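Local coordinates for protein thioredoxin reductase (Clostridium acetobutylicum ATCC 824, PDB 6GNA) that probably reduces thioredoxin with electrons from ferredoxin, passed through a bound FAD and a redox-active cysteine pair, without using a pyridine nucleotide, at residues P48-Y53 with A62-K67; Y7-I12 with E282-K287; K118-E123 with T148-N153; D178-Q181 with E187-K190. One frame throughout, in Å; residues are numbered along the deposited sequence.

Contact 1 (P48-Y53 with A62-K67). With FAD (flavin-adenine dinucleotide), chain B.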
loop_
_atom_site.group_PDB
_atom_site.type_symbol
_atom_site.label_atom_id
_atom_site.label_comp_id
_atom_site.label_asym_id
_atom_site.label_seq_id
_atom_site.Cartn_x
_atom_site.Cartn_y
_atom_site.Cartn_z
ATOM N N PRO A 48 12.564 -4.853 16.855
ATOM C CA PRO A 48 13.925 -5.416 16.989
ATOM C C PRO A 48 14.685 -5.740 15.694
ATOM O O PRO A 48 15.717 -5.114 15.426
ATOM C CB PRO A 48 13.703 -6.671 17.844
ATOM C CG PRO A 48 12.279 -7.044 17.615
ATOM C CD PRO A 48 11.525 -5.785 17.324
ATOM N N VAL A 49 14.259 -6.762 14.941
ATOM C CA VAL A 49 14.712 -7.018 13.581
ATOM C C VAL A 49 13.492 -7.001 12.673
ATOM O O VAL A 49 12.440 -7.530 13.038
ATOM C CB VAL A 49 15.451 -8.362 13.501
ATOM C CG1 VAL A 49 14.542 -9.494 13.959
ATOM C CG2 VAL A 49 15.970 -8.605 12.085
ATOM N N ILE A 50 13.627 -6.401 11.490
ATOM C CA ILE A 50 12.536 -6.292 10.522
ATOM C C ILE A 50 12.976 -6.994 9.251
ATOM O O ILE A 50 13.972 -6.599 8.633
ATOM C CB ILE A 50 12.188 -4.828 10.223
ATOM C CG1 ILE A 50 11.769 -4.117 11.508
ATOM C CG2 ILE A 50 11.102 -4.730 9.134
ATOM C CD1 ILE A 50 11.848 -2.623 11.407
ATOM N N ASN A 51 12.226 -8.016 8.848
ATOM C CA ASN A 51 12.542 -8.778 7.648
ATOM C C ASN A 51 11.493 -8.682 6.557
ATOM O O ASN A 51 11.667 -9.303 5.507
ATOM C CB ASN A 51 12.783 -10.253 7.992
ATOM C CG ASN A 51 13.956 -10.437 8.914
ATOM O OD1 ASN A 51 14.959 -9.739 8.789
ATOM N ND2 ASN A 51 13.845 -11.376 9.842
ATOM N N ASN A 52 10.422 -7.921 6.756
ATOM C CA ASN A 52 9.361 -7.819 5.766
ATOM C C ASN A 52 9.210 -6.405 5.232
ATOM O O ASN A 52 8.119 -6.037 4.782
ATOM C CB ASN A 52 8.043 -8.346 6.332
ATOM C CG ASN A 52 7.490 -7.466 7.422
ATOM O OD1 ASN A 52 8.160 -6.563 7.904
ATOM N ND2 ASN A 52 6.229 -7.705 7.792
ATOM N N TYR A 53 10.259 -5.606 5.280
ATOM C CA TYR A 53 10.312 -4.335 4.570
ATOM C C TYR A 53 11.292 -4.509 3.410
ATOM O O TYR A 53 12.513 -4.542 3.611
ATOM C CB TYR A 53 10.694 -3.195 5.506
ATOM C CG TYR A 53 10.470 -1.828 4.909
ATOM C CD1 TYR A 53 9.259 -1.206 5.007
ATOM C CD2 TYR A 53 11.513 -1.131 4.303
ATOM C CE1 TYR A 53 9.043 0.048 4.462
ATOM C CE2 TYR A 53 11.315 0.141 3.745
ATOM C CZ TYR A 53 10.048 0.724 3.841
ATOM O OH TYR A 53 9.699 1.973 3.344
ATOM N N ALA A 62 15.391 0.890 14.942
ATOM C CA ALA A 62 16.045 2.191 15.060
ATOM C C ALA A 62 16.931 2.505 13.860
ATOM O O ALA A 62 17.136 3.681 13.530
ATOM C CB ALA A 62 16.862 2.257 16.348
ATOM N N GLU A 63 17.459 1.480 13.192
ATOM C CA GLU A 63 18.200 1.709 11.958
ATOM C C GLU A 63 17.274 2.171 10.841
ATOM O O GLU A 63 17.610 3.086 10.080
ATOM C CB GLU A 63 18.914 0.421 11.551
ATOM C CG GLU A 63 20.098 0.106 12.431
ATOM C CD GLU A 63 20.743 -1.223 12.092
ATOM O OE1 GLU A 63 20.048 -2.107 11.549
ATOM O OE2 GLU A 63 21.954 -1.394 12.363
ATOM N N LEU A 64 16.106 1.542 10.721
ATOM C CA LEU A 64 15.154 1.960 9.702
ATOM C C LEU A 64 14.643 3.355 10.014
ATOM O O LEU A 64 14.500 4.193 9.117
ATOM C CB LEU A 64 14.011 0.953 9.642
ATOM C CG LEU A 64 12.957 1.151 8.551
ATOM C CD1 LEU A 64 13.596 1.087 7.169
ATOM C CD2 LEU A 64 11.910 0.079 8.679
ATOM N N GLN A 65 14.420 3.635 11.299
ATOM C CA GLN A 65 14.046 4.983 11.703
ATOM C C GLN A 65 15.068 5.999 11.205
ATOM O O GLN A 65 14.700 7.078 10.729
ATOM C CB GLN A 65 13.916 5.031 13.227
ATOM C CG GLN A 65 13.473 6.388 13.813
ATOM C CD GLN A 65 13.949 6.617 15.245
ATOM O OE1 GLN A 65 14.704 5.818 15.807
ATOM N NE2 GLN A 65 13.521 7.727 15.836
ATOM N N GLU A 66 16.363 5.686 11.323
ATOM C CA GLU A 66 17.377 6.640 10.892
ATOM C C GLU A 66 17.371 6.799 9.374
ATOM O O GLU A 66 17.547 7.909 8.863
ATOM C CB GLU A 66 18.752 6.194 11.384
ATOM C CG GLU A 66 19.916 7.075 10.929
ATOM C CD GLU A 66 19.832 8.525 11.372
ATOM O OE1 GLU A 66 19.156 8.822 12.380
ATOM O OE2 GLU A 66 20.484 9.370 10.708
ATOM N N LYS A 67 17.157 5.710 8.639
ATOM C CA LYS A 67 17.042 5.835 7.192
ATOM C C LYS A 67 15.880 6.752 6.830
ATOM O O LYS A 67 15.980 7.558 5.892
ATOM C CB LYS A 67 16.832 4.457 6.555
ATOM C CG LYS A 67 17.942 3.424 6.859
ATOM C CD LYS A 67 19.053 3.497 5.873
ATOM C CE LYS A 67 19.991 2.311 5.999
ATOM N NZ LYS A 67 21.309 2.695 5.476
HETATM P PA FAD B . 2.678 4.919 13.647
HETATM O O1A FAD B . 3.941 4.169 13.308
HETATM O O2A FAD B . 1.991 4.650 14.963
HETATM O O5B FAD B . 2.976 6.495 13.551
HETATM C C5B FAD B . 2.131 7.426 14.215
HETATM C C4B FAD B . 2.918 8.674 14.581
HETATM O O4B FAD B . 2.073 9.821 14.485
HETATM C C3B FAD B . 3.425 8.602 16.011
HETATM O O3B FAD B . 4.771 9.074 16.092
HETATM C C2B FAD B . 2.499 9.511 16.786
HETATM O O2B FAD B . 3.158 10.155 17.879
HETATM C C1B FAD B . 2.037 10.507 15.737
HETATM N N9A FAD B . 0.670 10.986 16.032
HETATM C C8A FAD B . -0.428 10.222 16.187
HETATM N N7A FAD B . -1.511 10.996 16.450
HETATM C C5A FAD B . -1.104 12.276 16.468
HETATM C C6A FAD B . -1.732 13.597 16.685
HETATM N N6A FAD B . -3.055 13.706 16.946
HETATM N N1A FAD B . -0.938 14.687 16.615
HETATM C C2A FAD B . 0.380 14.603 16.357
HETATM N N3A FAD B . 1.010 13.435 16.149
HETATM C C4A FAD B . 0.336 12.263 16.193
HETATM N N1 FAD B . 5.433 -3.927 11.026
HETATM C C2 FAD B . 6.066 -4.602 10.034
HETATM O O2 FAD B . 5.626 -4.506 8.870
HETATM N N3 FAD B . 7.149 -5.371 10.247
HETATM C C4 FAD B . 7.680 -5.523 11.466
HETATM O O4 FAD B . 8.686 -6.242 11.640
HETATM C C4X FAD B . 7.047 -4.820 12.608
HETATM N N5 FAD B . 7.527 -4.925 13.865
HETATM C C5X FAD B . 6.933 -4.273 14.888
HETATM C C6 FAD B . 7.446 -4.398 16.173
HETATM C C7 FAD B . 6.843 -3.732 17.233
HETATM C C7M FAD B . 7.400 -3.869 18.626
HETATM C C8 FAD B . 5.648 -2.884 16.994
HETATM C C8M FAD B . 4.991 -2.162 18.141
HETATM C C9 FAD B . 5.133 -2.757 15.711
HETATM C C9A FAD B . 5.733 -3.421 14.649
HETATM N N10 FAD B . 5.208 -3.306 13.346
HETATM C C10 FAD B . 5.865 -3.983 12.303
HETATM C "C1'" FAD B . 4.036 -2.468 13.075
HETATM C "C2'" FAD B . 4.471 -1.171 12.413
HETATM O "O2'" FAD B . 5.320 -0.464 13.322
HETATM C "C3'" FAD B . 3.264 -0.309 12.069
HETATM O "O3'" FAD B . 2.429 -0.997 11.134
HETATM C "C4'" FAD B . 3.698 1.022 11.474
HETATM O "O4'" FAD B . 4.530 1.716 12.411
HETATM C "C5'" FAD B . 2.488 1.875 11.116
HETATM O "O5'" FAD B . 2.919 3.220 10.963
HETATM P P FAD B . 1.882 4.444 10.926
HETATM O O1P FAD B . 2.600 5.646 10.364
HETATM O O2P FAD B . 0.569 4.014 10.323
HETATM O O3P FAD B . 1.576 4.693 12.490
#
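Leu64, on the inward side of helix 61-74, reaches the loop 48-53 and fits between Tyr53 and Ile50, the latter a residue of the FAD pocket. Followed outward, its CB already points to the loop, and CG, anti to the backbone N (chi1 -175°), carries the fork on toward it. There the branches part: CD2 meets Ile50 CD1 at 3.8 Å and lies over one face of the Tyr53 ring, while CD1 approaches Tyr53 CD2 at 4.2 Å. Both loop side chains are crossed at about a right angle, and a forked leucine suits a place with an apolar neighbour for each methyl. Ile50 faces two ways, since its CG1 also lies 3.7 Å from FAD O4, giving the isoalloxazine an apolar neighbour. Asn52 reads the pyrimidine edge of the flavin: FAD N3 donates to Asn52 OD1 over 2.8 Å in a nearly straight bond (171°), and Asn52 ND2 returns a weak bond to FAD O2. An amide, donor and acceptor side by side, matches that N-H and carbonyl. Helix 266-286 packs on the loop through Tyr266, which touches both Ile50 and Tyr53; the Tyr53 hydroxyl bonds Leu54 O of the second subunit, which places this loop at the dimer interface.

Contact 2 (Y7-I12 with E282-K287)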
loop_
_atom_site.group_PDB
_atom_site.type_symbol
_atom_site.label_atom_id
_atom_site.label_comp_id
_atom_site.label_asym_id
_atom_site.label_seq_id
_atom_site.Cartn_x
_atom_site.Cartn_y
_atom_site.Cartn_z
ATOM N N TYR A 7 -1.621 25.985 4.859
ATOM C CA TYR A 7 -0.861 25.051 4.036
ATOM C C TYR A 7 -1.819 24.344 3.087
ATOM O O TYR A 7 -3.018 24.258 3.344
ATOM C CB TYR A 7 -0.119 24.015 4.899
ATOM C CG TYR A 7 1.005 24.617 5.707
ATOM C CD1 TYR A 7 0.768 25.165 6.960
ATOM C CD2 TYR A 7 2.303 24.661 5.216
ATOM C CE1 TYR A 7 1.786 25.727 7.694
ATOM C CE2 TYR A 7 3.333 25.224 5.955
ATOM C CZ TYR A 7 3.064 25.760 7.197
ATOM O OH TYR A 7 4.067 26.331 7.950
ATOM N N ASP A 8 -1.281 23.846 1.965
ATOM C CA ASP A 8 -2.117 23.095 1.035
ATOM C C ASP A 8 -2.457 21.716 1.587
ATOM O O ASP A 8 -3.603 21.267 1.486
ATOM C CB ASP A 8 -1.427 22.991 -0.321
ATOM C CG ASP A 8 -1.233 24.346 -0.982
ATOM O OD1 ASP A 8 -2.205 25.126 -1.051
ATOM O OD2 ASP A 8 -0.101 24.632 -1.423
ATOM N N ILE A 9 -1.482 21.030 2.177
ATOM C CA ILE A 9 -1.690 19.696 2.728
ATOM C C ILE A 9 -1.148 19.657 4.145
ATOM O O ILE A 9 -0.020 20.093 4.394
ATOM C CB ILE A 9 -0.995 18.615 1.889
ATOM C CG1 ILE A 9 -1.521 18.681 0.457
ATOM C CG2 ILE A 9 -1.259 17.241 2.491
ATOM C CD1 ILE A 9 -0.692 17.938 -0.552
ATOM N N ALA A 10 -1.939 19.106 5.063
ATOM C CA ALA A 10 -1.508 18.805 6.417
ATOM C C ALA A 10 -1.544 17.301 6.629
ATOM O O ALA A 10 -2.555 16.649 6.347
ATOM C CB ALA A 10 -2.387 19.506 7.465
ATOM N N ILE A 11 -0.429 16.758 7.115
ATOM C CA ILE A 11 -0.273 15.337 7.380
ATOM C C ILE A 11 -0.258 15.166 8.894
ATOM O O ILE A 11 0.564 15.777 9.572
ATOM C CB ILE A 11 1.012 14.807 6.719
ATOM C CG1 ILE A 11 0.905 14.919 5.193
ATOM C CG2 ILE A 11 1.317 13.385 7.165
ATOM C CD1 ILE A 11 2.215 14.802 4.470
ATOM N N ILE A 12 -1.159 14.342 9.416
ATOM C CA ILE A 12 -1.359 14.198 10.857
ATOM C C ILE A 12 -0.683 12.903 11.285
ATOM O O ILE A 12 -1.302 11.844 11.358
ATOM C CB ILE A 12 -2.837 14.209 11.246
ATOM C CG1 ILE A 12 -3.648 15.270 10.474
ATOM C CG2 ILE A 12 -2.959 14.374 12.757
ATOM C CD1 ILE A 12 -3.146 16.681 10.617
ATOM N N GLU A 282 -3.310 15.698 -6.692
ATOM C CA GLU A 282 -4.096 15.754 -7.915
ATOM C C GLU A 282 -5.302 16.658 -7.728
ATOM O O GLU A 282 -5.603 17.499 -8.583
ATOM C CB GLU A 282 -4.552 14.349 -8.312
ATOM C CG GLU A 282 -5.346 14.306 -9.613
ATOM C CD GLU A 282 -5.865 12.919 -9.936
ATOM O OE1 GLU A 282 -5.864 12.053 -9.034
ATOM O OE2 GLU A 282 -6.279 12.696 -11.094
ATOM N N LYS A 283 -6.007 16.497 -6.605
ATOM C CA LYS A 283 -7.184 17.318 -6.340
ATOM C C LYS A 283 -6.828 18.796 -6.196
ATOM O O LYS A 283 -7.633 19.662 -6.562
ATOM C CB LYS A 283 -7.918 16.813 -5.098
ATOM C CG LYS A 283 -8.590 15.448 -5.252
ATOM C CD LYS A 283 -9.834 15.457 -6.131
ATOM C CE LYS A 283 -10.808 14.379 -5.662
ATOM N NZ LYS A 283 -11.768 13.930 -6.696
ATOM N N LEU A 284 -5.636 19.110 -5.682
ATOM C CA LEU A 284 -5.225 20.505 -5.558
ATOM C C LEU A 284 -4.970 21.135 -6.923
ATOM O O LEU A 284 -5.238 22.325 -7.124
ATOM C CB LEU A 284 -3.966 20.605 -4.701
ATOM C CG LEU A 284 -4.150 20.458 -3.194
ATOM C CD1 LEU A 284 -2.805 20.223 -2.532
ATOM C CD2 LEU A 284 -4.817 21.701 -2.629
ATOM N N TYR A 285 -4.439 20.362 -7.867
ATOM C CA TYR A 285 -4.162 20.905 -9.192
ATOM C C TYR A 285 -5.408 20.966 -10.064
ATOM O O TYR A 285 -5.473 21.793 -10.980
ATOM C CB TYR A 285 -3.069 20.092 -9.886
ATOM C CG TYR A 285 -1.680 20.460 -9.421
ATOM C CD1 TYR A 285 -1.133 21.699 -9.730
ATOM C CD2 TYR A 285 -0.920 19.576 -8.675
ATOM C CE1 TYR A 285 0.132 22.046 -9.310
ATOM C CE2 TYR A 285 0.351 19.914 -8.249
ATOM C CZ TYR A 285 0.872 21.150 -8.568
ATOM O OH TYR A 285 2.136 21.492 -8.147
ATOM N N THR A 286 -6.396 20.114 -9.804
ATOM C CA THR A 286 -7.640 20.145 -10.565
ATOM C C THR A 286 -8.704 21.033 -9.933
ATOM O O THR A 286 -9.675 21.387 -10.611
ATOM C CB THR A 286 -8.206 18.726 -10.726
ATOM O OG1 THR A 286 -8.502 18.172 -9.438
ATOM C CG2 THR A 286 -7.214 17.823 -11.443
ATOM N N LYS A 287 -8.544 21.399 -8.663
ATOM C CA LYS A 287 -9.523 22.224 -7.957
ATOM C C LYS A 287 -10.901 21.562 -7.922
ATOM O O LYS A 287 -11.016 20.336 -7.886
ATOM C CB LYS A 287 -9.639 23.609 -8.603
ATOM C CG LYS A 287 -8.330 24.379 -8.683
ATOM C CD LYS A 287 -8.550 25.787 -9.215
#
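Ile9 and Leu284 make the apolar part of this contact, which joins strand 9-12 and the corner before it to the last turn of helix 266-286. Leu284 CD1 is the atom that does the touching: it lies 3.6 Å from Ile9 CG1 and 3.7 Å from Ile9 CD1, resting against the outer arm of the isoleucine as the two side chains meet at a slant. Ile9 carries CG1 beside its backbone N (chi1 -58°), and that rotation brings the arm to the helix although its CB does not aim there. The same Leu284 methyl packs 3.8 Å from Asp8 CB.

No hydrogen bond crosses between the segments; the polar groups find partners in other parts of the chain or within the helix. Aspartate suits the corner because its CB packs on the leucine while its carboxylate OD2 reaches the Ser31 amide. In the helix, Thr286 N bonds Glu282 O at 3.0 Å. Branched isoleucine suits the buried strand, and leucine the partly exposed helix face above it. Strand 9-12 is the central strand of a parallel five-stranded sheet and runs toward the glycine-rich turn at Gly13, Gly15 and Gly18, consistent with the Rossmann-type FAD-binding fold of disulphide oxidoreductases.

Contact 3 (K118-E123 with T148-N153)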
loop_
_atom_site.group_PDB
_atom_site.type_symbol
_atom_site.label_atom_id
_atom_site.label_comp_id
_atom_site.label_asym_id
_atom_site.label_seq_id
_atom_site.Cartn_x
_atom_site.Cartn_y
_atom_site.Cartn_z
ATOM N N LYS A 118 -6.357 -0.378 25.538
ATOM C CA LYS A 118 -7.807 -0.366 25.574
ATOM C C LYS A 118 -8.297 0.830 26.381
ATOM O O LYS A 118 -7.553 1.391 27.188
ATOM C CB LYS A 118 -8.320 -1.650 26.219
ATOM N N PRO A 119 -9.543 1.251 26.176
ATOM C CA PRO A 119 -10.110 2.295 27.034
ATOM C C PRO A 119 -10.353 1.787 28.443
ATOM O O PRO A 119 -10.514 0.587 28.681
ATOM C CB PRO A 119 -11.430 2.660 26.342
ATOM C CG PRO A 119 -11.772 1.479 25.509
ATOM C CD PRO A 119 -10.479 0.832 25.116
ATOM N N LEU A 120 -10.361 2.725 29.389
ATOM C CA LEU A 120 -10.660 2.395 30.772
ATOM C C LEU A 120 -12.144 2.098 30.928
ATOM O O LEU A 120 -12.985 2.616 30.191
ATOM C CB LEU A 120 -10.327 3.577 31.678
ATOM C CG LEU A 120 -8.881 4.046 31.742
ATOM C CD1 LEU A 120 -8.812 5.290 32.626
ATOM C CD2 LEU A 120 -8.008 2.934 32.289
ATOM N N LYS A 121 -12.466 1.257 31.903
ATOM C CA LYS A 121 -13.862 1.020 32.228
ATOM C C LYS A 121 -14.500 2.334 32.665
ATOM O O LYS A 121 -13.939 3.066 33.488
ATOM C CB LYS A 121 -13.969 -0.021 33.341
ATOM C CG LYS A 121 -15.394 -0.459 33.647
ATOM C CD LYS A 121 -15.435 -1.538 34.723
ATOM C CE LYS A 121 -16.864 -2.011 34.974
ATOM N NZ LYS A 121 -16.953 -3.030 36.060
ATOM N N GLY A 122 -15.671 2.638 32.099
ATOM C CA GLY A 122 -16.353 3.892 32.346
ATOM C C GLY A 122 -15.950 5.018 31.419
ATOM O O GLY A 122 -16.619 6.057 31.396
ATOM N N GLU A 123 -14.872 4.843 30.655
ATOM C CA GLU A 123 -14.403 5.894 29.760
ATOM C C GLU A 123 -15.455 6.243 28.711
ATOM O O GLU A 123 -15.812 7.414 28.543
ATOM C CB GLU A 123 -13.107 5.434 29.092
ATOM C CG GLU A 123 -12.398 6.497 28.267
ATOM C CD GLU A 123 -11.135 5.964 27.617
ATOM O OE1 GLU A 123 -10.982 6.100 26.380
ATOM O OE2 GLU A 123 -10.306 5.384 28.344
ATOM N N THR A 148 -8.414 14.870 36.993
ATOM C CA THR A 148 -7.467 13.769 36.966
ATOM C C THR A 148 -7.059 13.533 35.521
ATOM O O THR A 148 -7.916 13.376 34.641
ATOM C CB THR A 148 -8.094 12.510 37.558
ATOM O OG1 THR A 148 -8.429 12.761 38.926
ATOM C CG2 THR A 148 -7.113 11.361 37.521
ATOM N N ILE A 149 -5.760 13.519 35.278
ATOM C CA ILE A 149 -5.215 13.227 33.956
ATOM C C ILE A 149 -4.523 11.879 34.011
ATOM O O ILE A 149 -3.595 11.680 34.808
ATOM C CB ILE A 149 -4.245 14.316 33.491
ATOM C CG1 ILE A 149 -5.038 15.586 33.189
ATOM C CG2 ILE A 149 -3.459 13.860 32.262
ATOM C CD1 ILE A 149 -4.172 16.782 33.011
ATOM N N VAL A 150 -4.958 10.975 33.140
ATOM C CA VAL A 150 -4.314 9.684 32.928
ATOM C C VAL A 150 -3.444 9.870 31.687
ATOM O O VAL A 150 -3.941 9.969 30.564
ATOM C CB VAL A 150 -5.339 8.559 32.784
ATOM C CG1 VAL A 150 -4.643 7.227 32.708
ATOM C CG2 VAL A 150 -6.301 8.576 33.962
ATOM N N GLY A 151 -2.135 9.976 31.905
ATOM C CA GLY A 151 -1.204 10.409 30.872
ATOM C C GLY A 151 -0.434 9.239 30.286
ATOM O O GLY A 151 0.236 8.502 31.006
ATOM N N TYR A 152 -0.502 9.109 28.965
ATOM C CA TYR A 152 0.184 8.039 28.249
ATOM C C TYR A 152 1.381 8.542 27.455
ATOM O O TYR A 152 2.078 7.735 26.830
ATOM C CB TYR A 152 -0.798 7.311 27.317
ATOM C CG TYR A 152 -1.923 6.573 28.043
ATOM C CD1 TYR A 152 -3.026 7.257 28.551
ATOM C CD2 TYR A 152 -1.886 5.186 28.208
ATOM C CE1 TYR A 152 -4.046 6.594 29.220
ATOM C CE2 TYR A 152 -2.909 4.513 28.881
ATOM C CZ TYR A 152 -3.981 5.227 29.388
ATOM O OH TYR A 152 -5.015 4.589 30.047
ATOM N N ASN A 153 1.689 9.838 27.512
ATOM C CA ASN A 153 2.818 10.391 26.781
ATOM C C ASN A 153 3.281 11.647 27.516
ATOM O O ASN A 153 2.667 12.078 28.495
ATOM C CB ASN A 153 2.462 10.663 25.318
ATOM C CG ASN A 153 1.309 11.617 25.162
ATOM O OD1 ASN A 153 1.015 12.434 26.039
ATOM N ND2 ASN A 153 0.639 11.514 24.026
HETATM O O HOH W 1 -7.496 4.501 28.251
#
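Leu120, in the loop 118-123, packs against Val150 and Tyr152 at the end of strand 146-151, the central strand of the parallel five-stranded sheet in what corresponds to the pyridine nucleotide domain of related reductases. In the strand, Thr148 and Ile149 bond to the neighbouring strands through their backbones, and the first touch comes at Val150: its CG2 stands 4.3 Å from Leu120 CD1, a loose apolar contact. A beta-branched valine suits the buried strand, and a leucine is long enough to reach it from the loop. Gly151 follows without a side chain, and Tyr152 then leaves the strand. With CG beside the backbone N (chi1 -65°), the ring extends its hydroxyl to the loop, where OH lies 4.1 Å from Leu120 CD2. Lys221 makes a cation-pi contact with this ring. Asn153, next along, caps the backbone N of Ala156 with OD1 where a helix is about to begin.

Between the segments the hydroxyl works through a water lying 3.1 Å from Tyr152 OH; it donates to Glu123 OE2 and, at 3.3 Å, to Lys118 O. Glu123 OE2 is gripped from within the loop as well: Leu120 N donates to it over 2.9 Å, from 50° out of the carboxylate plane.

Contact 4 (D178-Q181 with E187-K190)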
loop_
_atom_site.group_PDB
_atom_site.type_symbol
_atom_site.label_atom_id
_atom_site.label_comp_id
_atom_site.label_asym_id
_atom_site.label_seq_id
_atom_site.Cartn_x
_atom_site.Cartn_y
_atom_site.Cartn_z
ATOM N N ASP A 178 9.098 7.166 33.567
ATOM C CA ASP A 178 10.002 8.273 33.278
ATOM C C ASP A 178 10.060 9.131 34.534
ATOM O O ASP A 178 9.293 8.923 35.479
ATOM C CB ASP A 178 9.458 9.091 32.105
ATOM C CG ASP A 178 10.494 9.982 31.453
ATOM O OD1 ASP A 178 11.681 9.922 31.822
ATOM O OD2 ASP A 178 10.106 10.746 30.545
ATOM N N GLU A 179 10.975 10.098 34.538
ATOM C CA GLU A 179 10.777 11.274 35.371
ATOM C C GLU A 179 9.694 12.152 34.753
ATOM O O GLU A 179 9.537 12.218 33.532
ATOM C CB GLU A 179 12.067 12.088 35.507
ATOM C CG GLU A 179 13.230 11.324 36.121
ATOM C CD GLU A 179 12.917 10.801 37.509
ATOM O OE1 GLU A 179 12.017 11.363 38.170
ATOM O OE2 GLU A 179 13.566 9.824 37.937
ATOM N N TYR A 180 8.914 12.805 35.609
ATOM C CA TYR A 180 7.757 13.584 35.175
ATOM C C TYR A 180 7.994 15.058 35.490
ATOM O O TYR A 180 8.207 15.425 36.651
ATOM C CB TYR A 180 6.491 13.076 35.870
ATOM C CG TYR A 180 6.353 11.567 35.841
ATOM C CD1 TYR A 180 6.143 10.886 34.645
ATOM C CD2 TYR A 180 6.432 10.822 37.008
ATOM C CE1 TYR A 180 6.019 9.510 34.615
ATOM C CE2 TYR A 180 6.317 9.442 36.990
ATOM C CZ TYR A 180 6.105 8.789 35.791
ATOM O OH TYR A 180 5.989 7.415 35.775
ATOM N N GLN A 181 7.928 15.904 34.464
ATOM C CA GLN A 181 8.225 17.329 34.611
ATOM C C GLN A 181 6.926 18.076 34.907
ATOM O O GLN A 181 6.296 18.678 34.031
ATOM C CB GLN A 181 8.924 17.861 33.366
ATOM C CG GLN A 181 10.368 17.381 33.228
ATOM C CD GLN A 181 10.471 15.958 32.718
ATOM O OE1 GLN A 181 9.876 15.617 31.714
ATOM N NE2 GLN A 181 11.258 15.131 33.400
ATOM N N GLU A 187 -0.390 16.583 41.841
ATOM C CA GLU A 187 -0.130 15.395 42.646
ATOM C C GLU A 187 -0.002 14.167 41.747
ATOM O O GLU A 187 -0.952 13.793 41.042
ATOM C CB GLU A 187 -1.224 15.164 43.685
ATOM C CG GLU A 187 -0.947 13.917 44.509
ATOM C CD GLU A 187 -1.964 13.679 45.603
ATOM O OE1 GLU A 187 -2.060 12.525 46.066
ATOM O OE2 GLU A 187 -2.664 14.631 46.001
ATOM N N ILE A 188 1.165 13.535 41.786
ATOM C CA ILE A 188 1.409 12.319 41.020
ATOM C C ILE A 188 0.834 11.133 41.776
ATOM O O ILE A 188 1.111 10.941 42.965
ATOM C CB ILE A 188 2.909 12.124 40.762
ATOM C CG1 ILE A 188 3.483 13.342 40.026
ATOM C CG2 ILE A 188 3.129 10.853 39.961
ATOM C CD1 ILE A 188 5.008 13.337 39.912
ATOM N N VAL A 189 0.056 10.327 41.072
ATOM C CA VAL A 189 -0.647 9.179 41.638
ATOM C C VAL A 189 -0.107 7.966 40.885
ATOM O O VAL A 189 -0.557 7.642 39.783
ATOM C CB VAL A 189 -2.167 9.318 41.498
ATOM C CG1 VAL A 189 -2.897 8.090 42.019
ATOM C CG2 VAL A 189 -2.649 10.567 42.221
ATOM N N LYS A 190 0.906 7.308 41.454
ATOM C CA LYS A 190 1.523 6.137 40.824
ATOM C C LYS A 190 0.714 4.901 41.205
ATOM O O LYS A 190 1.075 4.117 42.084
ATOM C CB LYS A 190 2.985 6.003 41.237
ATOM C CG LYS A 190 3.942 6.992 40.590
ATOM C CD LYS A 190 5.387 6.531 40.790
ATOM C CE LYS A 190 6.394 7.606 40.423
ATOM N NZ LYS A 190 7.797 7.125 40.585
HETATM O O HOH W 2 9.435 8.922 38.486
#
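Tyr180 carries the apolar side of this surface contact, its ring set against Ile188 and the aliphatic part of Lys190. Ile188 CD1 comes obliquely to the ring, 4.1 Å from Tyr180 CD2. Lys190 arrives at the edge, near the ring plane, with its CE 3.9 Å from Tyr180 CE2, a contact of hydrocarbon with ring edge. The lysine chain is extended beyond CG (chi2 -165°), which gives it the length to span from its own backbone to the tyrosine. A long amphipathic side chain suits such a place, packing by its stem while its charge stays at the surface.

The polar side runs through water: one molecule donates to Asp178 O at 3.0 Å and accepts from Lys190 NZ at 3.2 Å, linking the two segments where no direct bond does. Asp178 O also sits over one face of the Tyr180 ring, 3.2 Å above its plane and offset toward the rim. Tyrosine suits its place by offering a flat apolar ring to Ile188 and Lys190 together with a hydroxyl that bonds Tyr176 O.

The segment 178-181 belongs to the loop between strands 169-174 and 186-188, with Tyr180 also touching Pro174; strand 186-188, which carries Ile188, is an outermost strand, within this chain, of its parallel sheet.

Overall arrangement
The four contacts divide between two parallel sheets and the flavin. Contacts 3 and 4 both reach the sheet that holds strands 146-151 and 186-188; their centres lie about 15 Å apart, with nearest atoms about 7 Å apart. The Tyr152 side chain of contact 3 is about 11 Å from a bound FAD. Contact 2 belongs to the other sheet, about 34 Å from contact 3 and 41 Å from contact 4 between centres, across the centre of the chain. Contact 1 holds Ile50 and Asn52 of the FAD pocket, and its centre lies about 30 to 32 Å from those of the others. Helix 266-286 connects it to contact 2: Tyr266 near its start borders contact 1, and Leu284 near its end makes contact 2.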